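Local coordinates for toll-like receptor 13 (Mus musculus, PDB 4Z0C), which recognises bacterial 23S rRNA in innate immunity, signalling through MYD88 and TRAF6 to activate NF-kappa-B, the present chain being its leucine-rich-repeat ectodomain with single-stranded RNA bound, at residues L429-N434 with L453-N458; L471-S476 with L495-I500. All coordinates share one frame; numbering follows the deposited sequence.

Both contacts join successive turns of the leucine-rich-repeat solenoid, at opposite ends of its short parallel strands. Interaction 1 lies where strands 428-430 and 452-454 run out into loops, and S456 and H457 there read a guanine of the bound RNA. Interaction 2 joins the two loops that lead into strands 476-478 and 500-502; its nearest atom is about 8 Å from the RNA. The centres of the two contacts are about 16 Å apart, yet they adjoin: L453 N of interaction 1 probably donates to S476 O of interaction 2 at 3.0 Å, and L453 CD2 packs on L471 CD1 at 4.2 Å within the leucine core.

Interaction 1: residues L429-N434 with L453-N458. With nucleotides of chain C.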
loop_
_atom_site.group_PDB
_atom_site.type_symbol
_atom_site.label_atom_id
_atom_site.label_comp_id
_atom_site.label_asym_id
_atom_site.label_seq_id
_atom_site.Cartn_x
_atom_site.Cartn_y
_atom_site.Cartn_z
ATOM N N LEU A 429 -12.493 -18.365 -10.338
ATOM C CA LEU A 429 -11.059 -18.433 -10.578
ATOM C C LEU A 429 -10.291 -17.498 -9.648
ATOM O O LEU A 429 -10.445 -16.269 -9.708
ATOM C CB LEU A 429 -10.749 -18.139 -12.039
ATOM C CG LEU A 429 -9.266 -18.010 -12.394
ATOM C CD1 LEU A 429 -8.475 -19.291 -12.053
ATOM C CD2 LEU A 429 -9.155 -17.668 -13.860
ATOM N N ASP A 430 -9.460 -18.078 -8.786
ATOM C CA ASP A 430 -8.750 -17.270 -7.806
ATOM C C ASP A 430 -7.276 -17.123 -8.180
ATOM O O ASP A 430 -6.483 -18.069 -8.024
ATOM C CB ASP A 430 -8.884 -17.866 -6.404
ATOM C CG ASP A 430 -8.429 -16.901 -5.307
ATOM O OD1 ASP A 430 -7.892 -15.807 -5.624
ATOM O OD2 ASP A 430 -8.580 -17.247 -4.116
ATOM N N LEU A 431 -6.912 -15.929 -8.654
ATOM C CA LEU A 431 -5.528 -15.640 -9.046
ATOM C C LEU A 431 -4.912 -14.632 -8.112
ATOM O O LEU A 431 -3.919 -13.980 -8.446
ATOM C CB LEU A 431 -5.452 -15.124 -10.481
ATOM C CG LEU A 431 -5.541 -16.275 -11.475
ATOM C CD1 LEU A 431 -6.015 -15.797 -12.839
ATOM C CD2 LEU A 431 -4.179 -16.926 -11.562
ATOM N N GLY A 432 -5.530 -14.496 -6.947
ATOM C CA GLY A 432 -5.094 -13.540 -5.959
ATOM C C GLY A 432 -3.679 -13.767 -5.471
ATOM O O GLY A 432 -3.191 -14.879 -5.471
ATOM N N ASP A 433 -3.006 -12.679 -5.114
ATOM C CA ASP A 433 -1.730 -12.721 -4.422
ATOM C C ASP A 433 -0.644 -13.417 -5.250
ATOM O O ASP A 433 0.297 -13.991 -4.706
ATOM C CB ASP A 433 -1.878 -13.371 -3.052
ATOM C CG ASP A 433 -0.667 -13.143 -2.168
ATOM O OD1 ASP A 433 0.041 -12.137 -2.385
ATOM O OD2 ASP A 433 -0.402 -13.989 -1.282
ATOM N N ASN A 434 -0.780 -13.367 -6.568
ATOM C CA ASN A 434 0.308 -13.803 -7.428
ATOM C C ASN A 434 1.270 -12.647 -7.732
ATOM O O ASN A 434 1.406 -11.738 -6.915
ATOM C CB ASN A 434 -0.234 -14.493 -8.681
ATOM C CG ASN A 434 -0.709 -15.932 -8.385
ATOM O OD1 ASN A 434 0.101 -16.828 -8.170
ATOM N ND2 ASN A 434 -2.014 -16.148 -8.396
ATOM N N LEU A 453 -14.170 -13.709 -10.398
ATOM C CA LEU A 453 -12.750 -13.638 -10.731
ATOM C C LEU A 453 -12.004 -12.789 -9.713
ATOM O O LEU A 453 -12.327 -11.608 -9.510
ATOM C CB LEU A 453 -12.544 -13.058 -12.143
ATOM C CG LEU A 453 -11.102 -12.706 -12.573
ATOM C CD1 LEU A 453 -10.171 -13.907 -12.442
ATOM C CD2 LEU A 453 -11.036 -12.176 -14.020
ATOM N N ILE A 454 -10.989 -13.373 -9.097
ATOM C CA ILE A 454 -10.148 -12.650 -8.148
ATOM C C ILE A 454 -8.730 -12.367 -8.684
ATOM O O ILE A 454 -7.980 -13.288 -8.974
ATOM C CB ILE A 454 -10.040 -13.431 -6.849
ATOM C CG1 ILE A 454 -11.450 -13.666 -6.271
ATOM C CG2 ILE A 454 -9.125 -12.704 -5.887
ATOM C CD1 ILE A 454 -11.477 -14.615 -5.084
ATOM N N LEU A 455 -8.368 -11.090 -8.822
ATOM C CA LEU A 455 -7.034 -10.711 -9.300
ATOM C C LEU A 455 -6.350 -9.823 -8.288
ATOM O O LEU A 455 -5.422 -9.098 -8.611
ATOM C CB LEU A 455 -7.103 -9.976 -10.629
ATOM C CG LEU A 455 -7.424 -10.888 -11.798
ATOM C CD1 LEU A 455 -7.935 -10.058 -12.955
ATOM C CD2 LEU A 455 -6.193 -11.685 -12.174
ATOM N N SER A 456 -6.828 -9.873 -7.056
ATOM C CA SER A 456 -6.338 -8.966 -6.039
ATOM C C SER A 456 -4.920 -9.281 -5.584
ATOM O O SER A 456 -4.459 -10.415 -5.693
ATOM C CB SER A 456 -7.300 -8.933 -4.858
ATOM O OG SER A 456 -7.377 -10.205 -4.261
ATOM N N HIS A 457 -4.231 -8.256 -5.085
ATOM C CA HIS A 457 -2.897 -8.405 -4.517
ATOM C C HIS A 457 -1.885 -8.930 -5.529
ATOM O O HIS A 457 -0.976 -9.698 -5.195
ATOM C CB HIS A 457 -2.933 -9.336 -3.307
ATOM C CG HIS A 457 -3.663 -8.787 -2.128
ATOM N ND1 HIS A 457 -3.093 -7.882 -1.259
ATOM C CD2 HIS A 457 -4.901 -9.050 -1.644
ATOM C CE1 HIS A 457 -3.952 -7.604 -0.293
ATOM N NE2 HIS A 457 -5.050 -8.312 -0.499
ATOM N N ASN A 458 -2.067 -8.538 -6.773
ATOM C CA ASN A 458 -1.035 -8.738 -7.777
ATOM C C ASN A 458 -0.243 -7.448 -7.914
ATOM O O ASN A 458 -0.224 -6.629 -6.989
ATOM C CB ASN A 458 -1.669 -9.149 -9.087
ATOM C CG ASN A 458 -2.105 -10.586 -9.053
ATOM O OD1 ASN A 458 -1.271 -11.485 -9.148
ATOM N ND2 ASN A 458 -3.403 -10.820 -8.861
ATOM P P G C 3 -6.436 -4.798 6.032
ATOM O OP1 G C 3 -5.132 -4.476 5.439
ATOM O OP2 G C 3 -6.974 -3.883 7.066
ATOM O "O5'" G C 3 -7.467 -4.920 4.823
ATOM C "C5'" G C 3 -8.264 -3.775 4.501
ATOM C "C4'" G C 3 -9.649 -4.120 4.005
ATOM O "O4'" G C 3 -9.564 -4.702 2.682
ATOM C "C3'" G C 3 -10.448 -5.113 4.856
ATOM O "O3'" G C 3 -11.838 -4.832 4.711
ATOM C "C2'" G C 3 -10.169 -6.433 4.152
ATOM O "O2'" G C 3 -11.169 -7.396 4.364
ATOM C "C1'" G C 3 -10.136 -5.991 2.688
ATOM N N9 G C 3 -9.334 -6.813 1.791
ATOM C C8 G C 3 -7.999 -7.109 1.905
ATOM N N7 G C 3 -7.565 -7.835 0.915
ATOM C C5 G C 3 -8.671 -8.017 0.093
ATOM C C6 G C 3 -8.813 -8.719 -1.133
ATOM O O6 G C 3 -7.984 -9.368 -1.768
ATOM N N1 G C 3 -10.103 -8.639 -1.625
ATOM C C2 G C 3 -11.136 -7.975 -1.011
ATOM N N2 G C 3 -12.308 -8.029 -1.655
ATOM N N3 G C 3 -11.023 -7.321 0.132
ATOM C C4 G C 3 -9.772 -7.382 0.622
#
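The carboxamide of N458 meets L431 O at its edge, almost in the amide plane, through a nearly straight bond (ND2 to O 3.2 Å, 165° at the hydrogen). N458 ND2 also gives an in-plane bond to L455 O of its own coil, at 2.7 Å. L431 O in turn is gripped through both faces of its carbonyl plane, N458 ND2 approaching from one and N434 ND2, at 2.9 Å, from the other. This is the asparagine ladder of leucine-rich repeats, here between repeats 17 and 18; N434 ND2 carries it back to L407 O, and N482 carries it on by donating to L455 O. The second flat group, the H457 ring, stacks on Y481 and at its edge points NE2 in plane at N7 of guanine G3 in chain C, 2.9 Å away. Beside it S456 OG donates to O6 of G3 at 2.7 Å; held between the backbone N and the carbonyl carbon (chi1 63°), the hydroxyl is turned to the base. Together they read the Hoogsteen edge of the guanine, while I454 and S456 pack on an adenine base.

The backbones are paired in parallel at L429 with L453 and D430 with I454. I454 N donates to L429 O at 3.0 Å, and past the strands D433 N reaches S456 O at 2.8 Å. On the buried side L429 and L431 lie alongside L453 and L455, their branches pointing the same way. On the RNA-facing side the D430 carboxylate closes an Asx turn by accepting from G432 N, and its OD1 rests against I454 CG2 at 3.3 Å.

Interaction 2: residues L471-S476 with L495-I500; sequences LTNLRS and LEKLLI
R475 holds its CG beside the backbone N (chi1 -63°) and its chain bends at chi2 (-63°), and the extended remainder then carries the guanidinium over K497. K497 CB lies over one face of that group, offset toward its rim and 3.6 Å from R475 NH1. R475 NH1 also makes a weak bond to K497 O at 3.0 Å, while the K497 side chain runs outward past T472 O. R475 O is the main backbone link, accepting both L499 N at 2.8 Å and I500 N at 3.0 Å.

Where the two segments draw apart, a water bridges them, lying 3.0 Å from T472 O and 2.7 Å from L474 O, and accepting a weak bond from K497 N. Beneath, the leucines pack coil against coil: L474 CD2 meets L498 CD1 at 3.9 Å, and L471 CB meets L495 CD2 at 3.8 Å. L471 and L474 open and close a type I turn in one coil, as L495 and L498 do in the next, so like positions of successive coils meet, as in the regular solenoid of this family.

These loops feed parallel strands 476-478 and 500-502, which pair from S476 and I500 onward. L477 of the first strand packs on L495 and L498, and backbone bonds continue to Q451 and L453 in the preceding coil and to K528 and Q529 in the following one.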
loop_
_atom_site.group_PDB
_atom_site.type_symbol
_atom_site.label_atom_id
_atom_site.label_comp_id
_atom_site.label_asym_id
_atom_site.label_seq_id
_atom_site.Cartn_x
_atom_site.Cartn_y
_atom_site.Cartn_z
ATOM N N LEU A 471 -16.164 -12.847 -20.840
ATOM C CA LEU A 471 -16.652 -13.034 -19.482
ATOM C C LEU A 471 -18.076 -12.498 -19.354
ATOM O O LEU A 471 -18.383 -11.701 -18.473
ATOM C CB LEU A 471 -15.722 -12.366 -18.477
ATOM C CG LEU A 471 -14.347 -13.025 -18.401
ATOM C CD1 LEU A 471 -13.427 -12.320 -17.412
ATOM C CD2 LEU A 471 -14.477 -14.510 -18.050
ATOM N N THR A 472 -18.940 -12.977 -20.242
ATOM C CA THR A 472 -20.317 -12.516 -20.355
ATOM C C THR A 472 -21.143 -12.727 -19.085
ATOM O O THR A 472 -21.993 -11.900 -18.744
ATOM C CB THR A 472 -21.011 -13.221 -21.537
ATOM O OG1 THR A 472 -20.313 -12.909 -22.751
ATOM C CG2 THR A 472 -22.484 -12.814 -21.644
ATOM N N ASN A 473 -20.850 -13.808 -18.371
ATOM C CA ASN A 473 -21.551 -14.148 -17.140
ATOM C C ASN A 473 -20.851 -13.742 -15.852
ATOM O O ASN A 473 -21.230 -14.203 -14.771
ATOM C CB ASN A 473 -21.888 -15.642 -17.093
ATOM C CG ASN A 473 -22.938 -16.026 -18.111
ATOM O OD1 ASN A 473 -24.073 -15.541 -18.065
ATOM N ND2 ASN A 473 -22.571 -16.896 -19.038
ATOM N N LEU A 474 -19.799 -12.937 -15.954
ATOM C CA LEU A 474 -19.075 -12.570 -14.746
ATOM C C LEU A 474 -19.965 -11.710 -13.859
ATOM O O LEU A 474 -20.581 -10.734 -14.320
ATOM C CB LEU A 474 -17.753 -11.868 -15.047
ATOM C CG LEU A 474 -16.804 -11.944 -13.847
ATOM C CD1 LEU A 474 -16.295 -13.373 -13.659
ATOM C CD2 LEU A 474 -15.652 -10.973 -14.004
ATOM N N ARG A 475 -20.031 -12.084 -12.584
ATOM C CA ARG A 475 -20.885 -11.396 -11.635
ATOM C C ARG A 475 -20.032 -10.584 -10.673
ATOM O O ARG A 475 -20.440 -9.514 -10.195
ATOM C CB ARG A 475 -21.751 -12.409 -10.881
ATOM C CG ARG A 475 -22.698 -13.176 -11.793
ATOM C CD ARG A 475 -23.695 -12.217 -12.443
ATOM N NE ARG A 475 -24.689 -12.894 -13.276
ATOM C CZ ARG A 475 -25.695 -12.276 -13.893
ATOM N NH1 ARG A 475 -25.844 -10.961 -13.779
ATOM N NH2 ARG A 475 -26.548 -12.973 -14.632
ATOM N N SER A 476 -18.841 -11.089 -10.392
ATOM C CA SER A 476 -17.989 -10.439 -9.420
ATOM C C SER A 476 -16.529 -10.302 -9.925
ATOM O O SER A 476 -15.944 -11.238 -10.460
ATOM C CB SER A 476 -18.049 -11.214 -8.106
ATOM O OG SER A 476 -17.291 -10.561 -7.105
ATOM N N LEU A 495 -18.490 -7.000 -19.984
ATOM C CA LEU A 495 -18.984 -7.203 -18.633
ATOM C C LEU A 495 -20.374 -6.637 -18.341
ATOM O O LEU A 495 -20.593 -6.045 -17.293
ATOM C CB LEU A 495 -17.961 -6.627 -17.649
ATOM C CG LEU A 495 -16.565 -7.240 -17.772
ATOM C CD1 LEU A 495 -15.583 -6.636 -16.780
ATOM C CD2 LEU A 495 -16.643 -8.735 -17.593
ATOM N N GLU A 496 -21.332 -6.868 -19.228
ATOM C CA GLU A 496 -22.624 -6.188 -19.092
ATOM C C GLU A 496 -23.501 -6.754 -17.972
ATOM O O GLU A 496 -24.501 -6.138 -17.582
ATOM C CB GLU A 496 -23.397 -6.226 -20.407
ATOM C CG GLU A 496 -22.782 -5.433 -21.532
ATOM C CD GLU A 496 -23.656 -5.451 -22.768
ATOM O OE1 GLU A 496 -24.725 -6.101 -22.731
ATOM O OE2 GLU A 496 -23.283 -4.815 -23.773
ATOM N N LYS A 497 -23.094 -7.910 -17.447
ATOM C CA LYS A 497 -23.828 -8.597 -16.409
ATOM C C LYS A 497 -23.123 -8.505 -15.061
ATOM O O LYS A 497 -23.584 -9.086 -14.073
ATOM C CB LYS A 497 -24.036 -10.056 -16.796
ATOM C CG LYS A 497 -25.137 -10.295 -17.819
ATOM C CD LYS A 497 -25.267 -11.793 -18.128
ATOM C CE LYS A 497 -26.408 -12.082 -19.097
ATOM N NZ LYS A 497 -26.067 -11.701 -20.510
ATOM N N LEU A 498 -21.992 -7.805 -15.027
ATOM C CA LEU A 498 -21.223 -7.642 -13.784
ATOM C C LEU A 498 -22.025 -6.954 -12.671
ATOM O O LEU A 498 -22.663 -5.912 -12.904
ATOM C CB LEU A 498 -19.938 -6.857 -14.040
ATOM C CG LEU A 498 -18.921 -6.962 -12.901
ATOM C CD1 LEU A 498 -18.313 -8.365 -12.835
ATOM C CD2 LEU A 498 -17.833 -5.921 -13.025
ATOM N N LEU A 499 -21.998 -7.534 -11.470
ATOM C CA LEU A 499 -22.754 -6.993 -10.329
ATOM C C LEU A 499 -21.875 -6.249 -9.340
ATOM O O LEU A 499 -22.296 -5.267 -8.734
ATOM C CB LEU A 499 -23.478 -8.107 -9.578
ATOM C CG LEU A 499 -24.598 -8.784 -10.364
ATOM C CD1 LEU A 499 -25.302 -9.854 -9.518
ATOM C CD2 LEU A 499 -25.577 -7.748 -10.879
ATOM N N ILE A 500 -20.662 -6.752 -9.159
ATOM C CA ILE A 500 -19.755 -6.256 -8.135
ATOM C C ILE A 500 -18.402 -6.001 -8.760
ATOM O O ILE A 500 -17.843 -6.881 -9.411
ATOM C CB ILE A 500 -19.559 -7.294 -7.015
ATOM C CG1 ILE A 500 -20.892 -7.628 -6.344
ATOM C CG2 ILE A 500 -18.571 -6.788 -5.993
ATOM C CD1 ILE A 500 -20.797 -8.825 -5.377
HETATM O O HOH W 1 -20.665 -10.003 -16.866
#